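PDB 4FXT: uncharacterized protein from Bacteroides ovatus, which is of unknown function but belongs to the DUF3823 family, joining an N-terminal domain of the transthyretin clan to a C-terminal domain of the E-set clan. Local coordinates for residues P6-T11 with L57-Y62; M67-W72 with K187-C192; N110-R115 with I165-G170; I118-A123 with V155-E160; M127-I132 with E148-N153. All blocks are in the same frame, centred on the assembly; numbering follows the deposited sequence.

Contact 1: residues P6-T11 with L57-Y62; sequences PKATLT and LFNGDY
K7 lays its aliphatic chain over one face of the F58 ring. K7 CG stands 4.0 Å from the ring centroid and 16° off the ring normal, a CH-pi contact. K7 CG is anti to the backbone N (chi1 -159°) and sits over the face, offset toward the rim; the extended chain continues past it, with K7 CD near F58 CZ and K7 CE 4.0 Å from F58 CE2. On the other side of the backbone, L10 CB meets L57 CD1 at 3.9 Å, an apolar touch between two buried leucines. One backbone hydrogen bond crosses: L57 N donates to A8 O at 2.9 Å with an angle of 160° at the hydrogen. A8 CB packs against N59 OD1 at 3.8 Å, and that oxygen accepts a hydrogen bond from G86 N, so the strongest partner of the N59 amide is G86, outside the pair.

Farther out, Y62 OH donates to F58 O at 2.7 Å, tying the residue that carries the ring to the following strand, and L57 CD1 rests over the Y62 ring, offset toward its rim. L57 also touches L32 and I43, and L10 touches I82. Strand 7-16 thus meets the end of strand 52-58, where the chain passes into strand 60-68, at the edge of a domain consistent with the transthyretin-like beta-sandwich.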
# COMPACT_ATOMS: atom_id res chain seq x y z
N PRO A 6 8.22 8.29 -30.02
CA PRO A 6 8.84 6.99 -29.70
C PRO A 6 9.04 6.85 -28.17
O PRO A 6 9.88 6.06 -27.71
CB PRO A 6 10.18 7.03 -30.47
CG PRO A 6 10.50 8.48 -30.62
CD PRO A 6 9.16 9.20 -30.70
N LYS A 7 8.21 7.60 -27.40
CA LYS A 7 8.23 7.67 -25.93
C LYS A 7 7.35 6.57 -25.36
O LYS A 7 6.13 6.71 -25.28
CB LYS A 7 7.77 9.07 -25.48
CG LYS A 7 8.20 9.44 -24.09
CD LYS A 7 7.72 10.81 -23.69
CE LYS A 7 8.24 11.17 -22.31
NZ LYS A 7 7.65 12.44 -21.81
N ALA A 8 8.02 5.47 -24.95
CA ALA A 8 7.54 4.20 -24.39
C ALA A 8 6.85 4.35 -23.01
O ALA A 8 6.91 5.42 -22.40
CB ALA A 8 8.73 3.26 -24.24
N THR A 9 6.21 3.26 -22.53
CA THR A 9 5.51 3.21 -21.24
C THR A 9 6.14 2.14 -20.36
O THR A 9 6.16 0.97 -20.74
CB THR A 9 3.99 2.94 -21.45
OG1 THR A 9 3.43 3.88 -22.36
CG2 THR A 9 3.21 3.00 -20.19
N LEU A 10 6.62 2.52 -19.16
CA LEU A 10 7.15 1.60 -18.15
C LEU A 10 6.12 1.41 -17.08
O LEU A 10 5.78 2.37 -16.39
CB LEU A 10 8.49 2.04 -17.53
CG LEU A 10 9.02 1.13 -16.39
CD1 LEU A 10 9.36 -0.29 -16.88
CD2 LEU A 10 10.22 1.74 -15.71
N THR A 11 5.61 0.19 -16.93
CA THR A 11 4.58 -0.11 -15.92
C THR A 11 5.07 -1.27 -15.06
O THR A 11 6.01 -1.94 -15.43
CB THR A 11 3.18 -0.42 -16.56
OG1 THR A 11 3.29 -1.53 -17.44
CG2 THR A 11 2.58 0.75 -17.32
N LEU A 57 8.50 7.20 -20.72
CA LEU A 57 9.93 7.45 -20.85
C LEU A 57 10.42 7.30 -22.26
O LEU A 57 9.80 6.59 -23.06
CB LEU A 57 10.69 6.42 -19.99
CG LEU A 57 10.41 6.30 -18.52
CD1 LEU A 57 10.94 5.01 -18.00
CD2 LEU A 57 10.95 7.47 -17.75
N PHE A 58 11.58 7.88 -22.55
CA PHE A 58 12.20 7.62 -23.83
C PHE A 58 12.95 6.31 -23.71
O PHE A 58 13.34 5.95 -22.60
CB PHE A 58 13.10 8.78 -24.29
CG PHE A 58 12.35 10.03 -24.64
CD1 PHE A 58 11.63 10.13 -25.83
CD2 PHE A 58 12.38 11.14 -23.80
CE1 PHE A 58 10.91 11.29 -26.15
CE2 PHE A 58 11.67 12.30 -24.11
CZ PHE A 58 10.94 12.37 -25.29
N ASN A 59 13.12 5.59 -24.83
CA ASN A 59 13.86 4.32 -24.83
C ASN A 59 15.31 4.54 -24.36
O ASN A 59 15.88 5.60 -24.60
CB ASN A 59 13.83 3.68 -26.21
CG ASN A 59 12.45 3.31 -26.65
OD1 ASN A 59 11.88 2.33 -26.18
ND2 ASN A 59 11.88 4.10 -27.55
N GLY A 60 15.87 3.53 -23.72
CA GLY A 60 17.22 3.58 -23.17
C GLY A 60 17.28 2.86 -21.85
O GLY A 60 16.27 2.31 -21.38
N ASP A 61 18.45 2.84 -21.23
CA ASP A 61 18.63 2.14 -19.97
C ASP A 61 18.48 3.14 -18.80
O ASP A 61 18.77 4.34 -18.93
CB ASP A 61 20.00 1.44 -19.96
CG ASP A 61 20.26 0.51 -21.15
OD1 ASP A 61 19.47 0.56 -22.14
OD2 ASP A 61 21.29 -0.20 -21.15
N TYR A 62 17.92 2.66 -17.69
CA TYR A 62 17.63 3.41 -16.48
C TYR A 62 18.02 2.66 -15.23
O TYR A 62 18.08 1.42 -15.24
CB TYR A 62 16.13 3.73 -16.39
CG TYR A 62 15.63 4.67 -17.47
CD1 TYR A 62 15.16 4.18 -18.68
CD2 TYR A 62 15.60 6.04 -17.26
CE1 TYR A 62 14.73 5.05 -19.69
CE2 TYR A 62 15.13 6.92 -18.25
CZ TYR A 62 14.70 6.42 -19.46
OH TYR A 62 14.26 7.28 -20.44

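Contact 2: residues M67-W72 with K187-C192; sequences MGNAPW and KSSEYC
N69 brings CB to within 3.3 Å of S189 OG, so the first touch is made by the base of the asparagine side chain. N69 O lies 2.7 Å from S188 OG and also against E190 CB. At A70 the contact is made by the backbone; S188 OG may give a weak hydrogen bond of 3.2 Å to A70 O, although the proton has another acceptor within reach. The same hydroxyl accepts from E190 N at 3.2 Å with an angle of 159°, an ST turn. S188 OG anti to its backbone N (chi1 -180°) is what puts it between that turn and the carbonyls of the other segment.

P71 supplies the apolar part. Its CG approaches Y191 O at 3.4 Å, CB meets C192 CB at 3.9 Å, and the ring lies side by side with the E190 side chain, pointing the same way. Farther out, the E190 carboxylate forms a salt bridge with R24 and Y191 OH bonds to N129. The contact thus joins the turn after strand 60-68, in the N-terminal domain, to the loop between strands 176-185 and 192-200 of the C-terminal domain, with P71 also touching S28 of strand 28-33.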
# COMPACT_ATOMS: atom_id res chain seq x y z
N MSE A 67 13.11 5.21 -2.45
CA MSE A 67 13.31 6.39 -1.61
C MSE A 67 11.94 6.95 -1.13
O MSE A 67 10.89 6.28 -1.27
CB MSE A 67 14.14 7.48 -2.35
CG MSE A 67 13.76 7.64 -3.83
SE MSE A 67 11.89 8.11 -4.25
CE MSE A 67 11.93 10.03 -3.60
N GLY A 68 12.00 8.16 -0.59
CA GLY A 68 10.84 8.88 -0.11
C GLY A 68 10.35 8.37 1.22
O GLY A 68 11.15 7.95 2.05
N ASN A 69 9.01 8.40 1.44
CA ASN A 69 8.41 8.03 2.71
C ASN A 69 7.70 6.69 2.64
O ASN A 69 7.03 6.31 3.62
CB ASN A 69 7.44 9.11 3.14
CG ASN A 69 8.10 10.44 3.36
OD1 ASN A 69 9.04 10.61 4.15
ND2 ASN A 69 7.55 11.43 2.71
N ALA A 70 7.88 5.94 1.52
CA ALA A 70 7.27 4.63 1.30
C ALA A 70 7.42 3.67 2.53
O ALA A 70 8.49 3.67 3.18
CB ALA A 70 7.88 3.99 0.08
N PRO A 71 6.38 2.86 2.84
CA PRO A 71 6.46 1.98 4.03
C PRO A 71 7.27 0.68 3.80
O PRO A 71 6.92 -0.40 4.32
CB PRO A 71 5.01 1.66 4.31
CG PRO A 71 4.35 1.69 2.95
CD PRO A 71 5.05 2.79 2.21
N TRP A 72 8.42 0.80 3.13
CA TRP A 72 9.33 -0.31 2.92
C TRP A 72 10.77 0.17 2.99
O TRP A 72 11.00 1.38 2.99
CB TRP A 72 9.06 -1.00 1.57
CG TRP A 72 8.96 -0.08 0.39
CD1 TRP A 72 9.97 0.56 -0.26
CD2 TRP A 72 7.77 0.15 -0.39
NE1 TRP A 72 9.47 1.28 -1.32
CE2 TRP A 72 8.13 1.01 -1.45
CE3 TRP A 72 6.43 -0.27 -0.28
CZ2 TRP A 72 7.19 1.46 -2.39
CZ3 TRP A 72 5.50 0.20 -1.19
CH2 TRP A 72 5.89 1.04 -2.25
N LYS A 187 9.69 2.93 11.48
CA LYS A 187 10.75 3.11 10.48
C LYS A 187 10.26 3.88 9.21
O LYS A 187 11.07 4.23 8.35
CB LYS A 187 11.35 1.75 10.07
CG LYS A 187 11.93 0.90 11.21
CD LYS A 187 13.03 1.60 12.05
CE LYS A 187 13.42 0.78 13.25
NZ LYS A 187 14.23 1.59 14.19
N SER A 188 8.97 4.21 9.14
CA SER A 188 8.37 4.97 8.04
C SER A 188 7.26 5.88 8.55
O SER A 188 6.56 5.50 9.49
CB SER A 188 7.82 4.04 6.95
OG SER A 188 7.25 4.79 5.90
N SER A 189 7.07 7.04 7.90
CA SER A 189 6.02 8.02 8.22
C SER A 189 4.67 7.58 7.63
O SER A 189 3.62 8.17 7.92
CB SER A 189 6.42 9.40 7.71
OG SER A 189 6.75 9.36 6.33
N GLU A 190 4.70 6.47 6.90
CA GLU A 190 3.54 5.97 6.19
C GLU A 190 3.09 4.62 6.70
O GLU A 190 3.90 3.80 7.11
CB GLU A 190 3.95 5.84 4.69
CG GLU A 190 2.82 6.03 3.71
CD GLU A 190 2.20 7.40 3.81
OE1 GLU A 190 2.91 8.42 4.03
OE2 GLU A 190 0.96 7.44 3.65
N TYR A 191 1.80 4.36 6.60
CA TYR A 191 1.24 3.06 6.86
C TYR A 191 1.42 2.17 5.66
O TYR A 191 1.45 2.65 4.52
CB TYR A 191 -0.27 3.15 7.22
CG TYR A 191 -0.66 3.55 8.61
CD1 TYR A 191 -0.53 4.87 9.04
CD2 TYR A 191 -1.33 2.67 9.46
CE1 TYR A 191 -0.92 5.27 10.31
CE2 TYR A 191 -1.75 3.06 10.73
CZ TYR A 191 -1.55 4.37 11.15
OH TYR A 191 -1.97 4.79 12.39
N CYS A 192 1.44 0.88 5.89
CA CYS A 192 1.38 -0.11 4.85
C CYS A 192 -0.01 -0.69 4.89
O CYS A 192 -0.49 -1.04 5.97
CB CYS A 192 2.46 -1.17 4.98
SG CYS A 192 2.34 -2.47 3.71

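Contact 3: residues N110-R115 with I165-G170; sequences NKITAR and IEIPSG
I112 and I165 exchange both backbone bonds of an antiparallel hydrogen-bonded pair. I112 N donates to I165 O at 2.8 Å, while I165 N returns a bond to I112 O at 3.1 Å. The next donor along the second segment, I167 N, is taken by N110 O at 2.8 Å. Backbone bonding therefore runs one residue beyond strand 160-166, into the loop. Between these bonds K111 and E166 form a non-hydrogen-bonded pair, where K111 CA sits 3.3 Å from I165 O as a CA-H...O contact.

The polar side chains gather on the face of K111 and E166. K111 NZ reaches E166 OE1 at 3.5 Å, a salt bridge whose hydrogen bond is weak, and gives a second weak bond to N110 OD1. The lysine chain bends only at its last torsion (chi4 61°), which turns NZ to this pair of oxygens. The same carboxylate oxygen, E166 OE1, is also approached by N110 ND2 at 3.5 Å, a close approach that adds no hydrogen bond. The K111-E166 pair is probably held more by charge attraction than by directed bonding.

The opposite face is apolar. I112 CB touches I165 CG2, and I112 CG1 meets I167 CG1 at 3.8 Å, those two side chains crossing at about a right angle. T113 OG1 is satisfied outside the pair, by N108 and E164. Strand 111-120 is the middle strand here, between 98-108 and 160-166; I112 packs on F105 of the former, and both I112 and I165 reach L134 of strand 127-135 in the facing sheet.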
# COMPACT_ATOMS: atom_id res chain seq x y z
N ASN A 110 -24.60 -3.11 12.16
CA ASN A 110 -24.12 -1.74 11.96
C ASN A 110 -22.59 -1.72 11.98
O ASN A 110 -21.97 -0.67 12.19
CB ASN A 110 -24.68 -0.79 13.04
CG ASN A 110 -24.24 -1.11 14.48
OD1 ASN A 110 -24.05 -2.28 14.88
ND2 ASN A 110 -24.09 -0.07 15.30
N LYS A 111 -21.97 -2.91 11.78
CA LYS A 111 -20.52 -3.04 11.85
C LYS A 111 -19.95 -3.74 10.61
O LYS A 111 -20.67 -4.38 9.84
CB LYS A 111 -20.13 -3.83 13.14
CG LYS A 111 -20.36 -2.98 14.39
CD LYS A 111 -20.05 -3.64 15.72
CE LYS A 111 -20.16 -2.64 16.86
NZ LYS A 111 -21.52 -2.04 17.00
N ILE A 112 -18.65 -3.53 10.41
CA ILE A 112 -17.86 -4.17 9.36
C ILE A 112 -16.87 -5.08 10.07
O ILE A 112 -16.02 -4.59 10.83
CB ILE A 112 -17.18 -3.18 8.36
CG1 ILE A 112 -18.18 -2.25 7.65
CG2 ILE A 112 -16.29 -3.93 7.36
CD1 ILE A 112 -19.19 -2.90 6.67
N THR A 113 -17.00 -6.38 9.86
CA THR A 113 -16.09 -7.35 10.45
C THR A 113 -14.88 -7.49 9.54
O THR A 113 -15.00 -7.93 8.39
CB THR A 113 -16.81 -8.68 10.69
OG1 THR A 113 -18.01 -8.46 11.42
CG2 THR A 113 -15.94 -9.68 11.42
N ALA A 114 -13.71 -7.09 10.05
CA ALA A 114 -12.45 -7.17 9.34
C ALA A 114 -11.64 -8.35 9.83
O ALA A 114 -11.45 -8.52 11.03
CB ALA A 114 -11.66 -5.88 9.51
N ARG A 115 -11.17 -9.19 8.88
CA ARG A 115 -10.28 -10.33 9.14
C ARG A 115 -8.99 -10.08 8.37
O ARG A 115 -9.04 -9.69 7.20
CB ARG A 115 -10.92 -11.66 8.80
CG ARG A 115 -12.18 -11.88 9.62
CD ARG A 115 -12.90 -13.15 9.27
NE ARG A 115 -14.28 -13.10 9.76
CZ ARG A 115 -14.67 -13.49 10.97
NH1 ARG A 115 -13.79 -13.98 11.84
NH2 ARG A 115 -15.95 -13.41 11.31
N ILE A 165 -15.44 -2.59 13.14
CA ILE A 165 -15.55 -1.13 13.06
C ILE A 165 -17.01 -0.79 12.76
O ILE A 165 -17.63 -1.41 11.90
CB ILE A 165 -14.56 -0.53 12.02
CG1 ILE A 165 -14.59 1.02 12.02
CG2 ILE A 165 -14.78 -1.13 10.61
CD1 ILE A 165 -13.51 1.69 11.28
N GLU A 166 -17.55 0.18 13.50
CA GLU A 166 -18.93 0.63 13.33
C GLU A 166 -19.07 1.52 12.06
O GLU A 166 -18.26 2.42 11.82
CB GLU A 166 -19.37 1.38 14.58
CG GLU A 166 -20.85 1.71 14.57
CD GLU A 166 -21.40 2.20 15.90
OE1 GLU A 166 -21.35 1.44 16.89
OE2 GLU A 166 -22.02 3.29 15.89
N ILE A 167 -20.13 1.26 11.26
CA ILE A 167 -20.44 2.00 10.05
C ILE A 167 -20.90 3.41 10.47
O ILE A 167 -21.85 3.53 11.25
CB ILE A 167 -21.50 1.26 9.18
CG1 ILE A 167 -21.07 -0.17 8.87
CG2 ILE A 167 -21.78 2.03 7.91
CD1 ILE A 167 -22.12 -1.06 8.21
N PRO A 168 -20.21 4.48 10.00
CA PRO A 168 -20.60 5.84 10.42
C PRO A 168 -21.94 6.28 9.79
O PRO A 168 -22.39 5.71 8.79
CB PRO A 168 -19.43 6.71 9.93
CG PRO A 168 -18.86 5.97 8.79
CD PRO A 168 -19.03 4.51 9.11
N SER A 169 -22.58 7.31 10.40
CA SER A 169 -23.86 7.89 10.00
C SER A 169 -23.90 8.28 8.51
O SER A 169 -24.89 8.04 7.81
CB SER A 169 -24.18 9.12 10.85
OG SER A 169 -23.19 10.13 10.71
N GLY A 170 -22.82 8.88 8.03
CA GLY A 170 -22.74 9.33 6.65
C GLY A 170 -22.42 8.25 5.63
O GLY A 170 -22.12 8.57 4.48

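Contact 4: residues I118-A123 with V155-E160; sequences INKVVA and VSLDQE
The N119 amide and the D158 carboxylate are the flat groups that meet, their planes 52° apart and the two side chains crossing at about a right angle. N119 ND2 donates to D158 OD1 at 3.0 Å, with 162° at the hydrogen. The acceptor lies close to the amide plane, whereas the donor reaches OD1 from above the carboxylate plane. N119 CG is anti to the carbonyl carbon (chi1 -56°), beside the backbone N. The amide at its end has a partner for each of its polar atoms: OD1 accepts from R101 NE while ND2 serves the aspartate. A third flat group, the Q159 amide, turns back on its own segment, with NE2 giving a bond of 3.1 Å to L157 O that lies in the amide plane.

The backbone adds a second link. D158 N donates to I118 O at 2.8 Å, and L157 CA approaches the same oxygen at 3.3 Å as a CA-H...O contact, giving that carbonyl two partners from consecutive residues.

Apolar groups meet on the side turned to strand 127-135 of the facing sheet. I118 CD1 touches V155 CG1 at 4.0 Å, the side chains crossing at about a right angle, and both residues pack on V130 of that strand. L157 CD2 touches K120 CB at 3.7 Å, at the base of a lysine whose extended chain leads away.

The chemistry thus divides: directed polar bonds fasten the exposed loop at D158 to the end of strand 111-120, while I118 and V155 make an undirected contact inward. R101, already bonded to N119, probably adds polarisation to the amide that favours its donation to D158.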
# COMPACT_ATOMS: atom_id res chain seq x y z
N ILE A 118 -1.01 -10.11 9.76
CA ILE A 118 0.09 -9.12 9.79
C ILE A 118 1.39 -9.84 10.01
O ILE A 118 1.50 -10.67 10.91
CB ILE A 118 -0.12 -8.02 10.87
CG1 ILE A 118 -1.48 -7.28 10.64
CG2 ILE A 118 1.06 -7.04 10.91
CD1 ILE A 118 -1.88 -6.31 11.71
N ASN A 119 2.39 -9.51 9.18
CA ASN A 119 3.74 -10.09 9.27
C ASN A 119 4.76 -9.04 9.63
O ASN A 119 4.67 -7.91 9.13
CB ASN A 119 4.12 -10.74 7.94
CG ASN A 119 3.16 -11.82 7.42
OD1 ASN A 119 2.70 -11.77 6.26
ND2 ASN A 119 2.79 -12.77 8.29
N LYS A 120 5.73 -9.37 10.48
CA LYS A 120 6.85 -8.47 10.78
C LYS A 120 7.97 -8.95 9.87
O LYS A 120 8.52 -10.04 10.10
CB LYS A 120 7.20 -8.44 12.27
CG LYS A 120 8.36 -7.50 12.65
CD LYS A 120 8.60 -7.55 14.14
CE LYS A 120 9.79 -6.78 14.55
NZ LYS A 120 9.95 -6.78 16.02
N VAL A 121 8.19 -8.22 8.76
CA VAL A 121 9.15 -8.60 7.71
C VAL A 121 10.59 -8.12 8.11
O VAL A 121 11.53 -8.90 7.98
CB VAL A 121 8.69 -8.03 6.35
CG1 VAL A 121 9.64 -8.44 5.22
CG2 VAL A 121 7.27 -8.47 6.04
N VAL A 122 10.72 -6.86 8.62
CA VAL A 122 11.98 -6.24 9.10
C VAL A 122 12.05 -6.40 10.62
O VAL A 122 11.29 -5.73 11.33
CB VAL A 122 12.11 -4.77 8.67
CG1 VAL A 122 13.40 -4.15 9.18
CG2 VAL A 122 12.01 -4.63 7.15
N ALA A 123 12.93 -7.31 11.12
CA ALA A 123 13.05 -7.68 12.54
C ALA A 123 13.38 -6.47 13.45
O ALA A 123 12.98 -6.42 14.62
CB ALA A 123 14.13 -8.74 12.71
N VAL A 155 -0.95 -6.26 18.23
CA VAL A 155 -1.73 -7.22 17.44
C VAL A 155 -0.82 -8.44 17.16
O VAL A 155 0.33 -8.26 16.78
CB VAL A 155 -2.28 -6.58 16.14
CG1 VAL A 155 -3.05 -7.59 15.29
CG2 VAL A 155 -3.16 -5.37 16.45
N SER A 156 -1.33 -9.68 17.41
CA SER A 156 -0.58 -10.90 17.14
C SER A 156 -0.21 -11.00 15.63
O SER A 156 -0.91 -10.49 14.74
CB SER A 156 -1.35 -12.13 17.60
OG SER A 156 -2.63 -12.23 17.03
N LEU A 157 0.95 -11.59 15.39
CA LEU A 157 1.56 -11.74 14.08
C LEU A 157 1.35 -13.13 13.48
O LEU A 157 1.06 -14.10 14.19
CB LEU A 157 3.06 -11.50 14.24
CG LEU A 157 3.60 -10.07 14.12
CD1 LEU A 157 2.67 -9.00 14.69
CD2 LEU A 157 4.97 -9.99 14.71
N ASP A 158 1.53 -13.21 12.14
CA ASP A 158 1.52 -14.42 11.30
C ASP A 158 0.26 -15.32 11.59
O ASP A 158 0.35 -16.56 11.58
CB ASP A 158 2.82 -15.23 11.53
CG ASP A 158 4.14 -14.49 11.39
OD1 ASP A 158 4.14 -13.36 10.87
OD2 ASP A 158 5.17 -15.05 11.81
N GLN A 159 -0.89 -14.67 11.85
CA GLN A 159 -2.16 -15.32 12.17
C GLN A 159 -3.30 -14.36 11.94
O GLN A 159 -3.11 -13.13 12.01
CB GLN A 159 -2.19 -15.85 13.62
CG GLN A 159 -2.10 -14.77 14.70
CD GLN A 159 -1.88 -15.38 16.05
OE1 GLN A 159 -2.80 -15.84 16.72
NE2 GLN A 159 -0.64 -15.40 16.46
N GLU A 160 -4.48 -14.91 11.65
CA GLU A 160 -5.66 -14.12 11.41
C GLU A 160 -6.14 -13.46 12.70
O GLU A 160 -6.12 -14.06 13.79
CB GLU A 160 -6.80 -14.99 10.81
CG GLU A 160 -8.02 -14.19 10.42
CD GLU A 160 -9.24 -15.01 10.06
OE1 GLU A 160 -9.35 -15.41 8.87
OE2 GLU A 160 -10.10 -15.20 10.95

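Contact 5: residues M127-I132 with E148-N153; sequences MENVGI and ELKLGN
V130 O accepts the shortest and straightest bond of the contact, from L151 N at 2.8 Å with 177° at the hydrogen. Farther along, I132 and L149 exchange both bonds of an antiparallel hydrogen-bonded pair, and G131 CA comes within 3.1 Å of L149 O as a CA-H...O contact. Toward the other end the pairing becomes irregular and side chains take over. N129 OD1 accepts from G152 N at 3.3 Å, and V130 N gives a weak bond to G152 O. N129 CG lies anti to its backbone N (chi1 -171°), and the N129 and K150 side chains cross at about a right angle; N129 ND2 is taken by Y191 OH. N153 ND2 closes the row with a bond of 3.2 Å to M127 O.

On the apolar face L151 CD1 touches I132 CD1 at 3.5 Å and V130 CG1 at 3.9 Å, so the leucine bridges two residues of the partner strand. At the far end CE of M127, a selenomethionine, lies near N153 O.

These segments belong to the hairpin of strands 127-135 and 147-150. Strand 147-150 is the outermost strand of the sheet within this chain; 127-135 also pairs with 176-185, where E128 and N129 both face K184 in a classic beta bulge. I132 and L151 pack on A163 of strand 160-166.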
# COMPACT_ATOMS: atom_id res chain seq x y z
N MSE A 127 6.22 -1.97 15.77
CA MSE A 127 4.83 -1.66 15.42
C MSE A 127 4.34 -0.47 16.24
O MSE A 127 4.54 -0.44 17.46
CB MSE A 127 3.99 -2.92 15.69
CG MSE A 127 2.50 -2.74 15.62
SE MSE A 127 1.49 -4.42 15.46
CE MSE A 127 2.31 -5.64 16.87
N GLU A 128 3.73 0.55 15.54
CA GLU A 128 3.19 1.76 16.20
C GLU A 128 1.69 1.68 16.36
O GLU A 128 1.16 2.06 17.42
CB GLU A 128 3.52 3.07 15.49
CG GLU A 128 4.98 3.51 15.55
CD GLU A 128 5.22 4.90 14.97
OE1 GLU A 128 4.24 5.52 14.50
OE2 GLU A 128 6.38 5.39 15.04
N ASN A 129 1.00 1.21 15.30
CA ASN A 129 -0.46 1.11 15.28
C ASN A 129 -0.94 0.23 14.17
O ASN A 129 -0.27 0.09 13.13
CB ASN A 129 -1.11 2.52 15.12
CG ASN A 129 -2.60 2.55 15.29
OD1 ASN A 129 -3.15 2.08 16.30
ND2 ASN A 129 -3.29 3.18 14.35
N VAL A 130 -2.13 -0.33 14.37
CA VAL A 130 -2.89 -1.04 13.37
C VAL A 130 -4.23 -0.32 13.28
O VAL A 130 -4.83 -0.04 14.32
CB VAL A 130 -3.01 -2.55 13.62
CG1 VAL A 130 -3.84 -3.22 12.52
CG2 VAL A 130 -1.63 -3.17 13.72
N GLY A 131 -4.67 0.00 12.08
CA GLY A 131 -5.93 0.68 11.85
C GLY A 131 -6.83 0.04 10.81
O GLY A 131 -6.35 -0.55 9.85
N ILE A 132 -8.15 0.12 11.04
CA ILE A 132 -9.21 -0.27 10.10
C ILE A 132 -9.84 1.03 9.63
O ILE A 132 -10.17 1.87 10.47
CB ILE A 132 -10.25 -1.30 10.62
CG1 ILE A 132 -9.62 -2.61 11.13
CG2 ILE A 132 -11.33 -1.61 9.57
CD1 ILE A 132 -9.46 -2.59 12.49
N GLU A 148 -12.39 5.46 11.42
CA GLU A 148 -11.15 4.71 11.69
C GLU A 148 -11.28 3.99 13.00
O GLU A 148 -12.11 4.35 13.84
CB GLU A 148 -9.86 5.56 11.67
CG GLU A 148 -9.62 6.52 12.82
CD GLU A 148 -8.24 7.19 12.85
OE1 GLU A 148 -7.26 6.59 12.34
OE2 GLU A 148 -8.14 8.27 13.48
N LEU A 149 -10.46 2.97 13.17
CA LEU A 149 -10.36 2.18 14.39
C LEU A 149 -8.89 1.93 14.66
O LEU A 149 -8.23 1.36 13.80
CB LEU A 149 -11.16 0.88 14.23
CG LEU A 149 -11.29 0.01 15.46
CD1 LEU A 149 -11.98 0.76 16.59
CD2 LEU A 149 -12.08 -1.22 15.12
N LYS A 150 -8.34 2.48 15.74
CA LYS A 150 -6.93 2.31 16.09
C LYS A 150 -6.85 1.17 17.11
O LYS A 150 -7.43 1.28 18.19
CB LYS A 150 -6.32 3.62 16.59
CG LYS A 150 -6.42 4.78 15.58
CD LYS A 150 -5.88 6.16 16.07
CE LYS A 150 -4.39 6.28 16.24
NZ LYS A 150 -3.99 7.66 16.64
N LEU A 151 -6.21 0.06 16.75
CA LEU A 151 -6.16 -1.16 17.56
C LEU A 151 -4.92 -1.24 18.51
O LEU A 151 -4.82 -2.19 19.34
CB LEU A 151 -6.12 -2.38 16.61
CG LEU A 151 -7.25 -2.55 15.61
CD1 LEU A 151 -7.02 -3.73 14.76
CD2 LEU A 151 -8.57 -2.72 16.29
N GLY A 152 -3.98 -0.30 18.37
CA GLY A 152 -2.76 -0.32 19.17
C GLY A 152 -1.63 -1.01 18.45
O GLY A 152 -1.68 -1.16 17.23
N ASN A 153 -0.61 -1.45 19.17
CA ASN A 153 0.58 -1.99 18.56
C ASN A 153 0.99 -3.33 19.13
O ASN A 153 2.19 -3.60 19.17
CB ASN A 153 1.70 -0.99 18.79
CG ASN A 153 2.13 -0.74 20.23
OD1 ASN A 153 1.49 -1.16 21.22
ND2 ASN A 153 3.26 -0.08 20.39

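Overall arrangement
Contacts 3, 4 and 5 all lie in the C-terminal domain: 3 and 4 both use strand 111-120, and 5 belongs to the facing sheet. I165 packs on I132 between contacts 3 and 5, and contact 4 meets contact 5 at V130, consistent with one shared interior for their apolar sides. Contact 4 is a surface contact and combines one backbone bond with an amide-carboxylate bond; 3 and 5 are partly buried and carry more regular backbone pairing. Contact 1, also partly buried, is an edge of the N-terminal domain, its centre about 44 Å from that of contact 3. Contact 2, the buried one, joins the domains without strand pairing and touches contact 5 where Y191 meets N129.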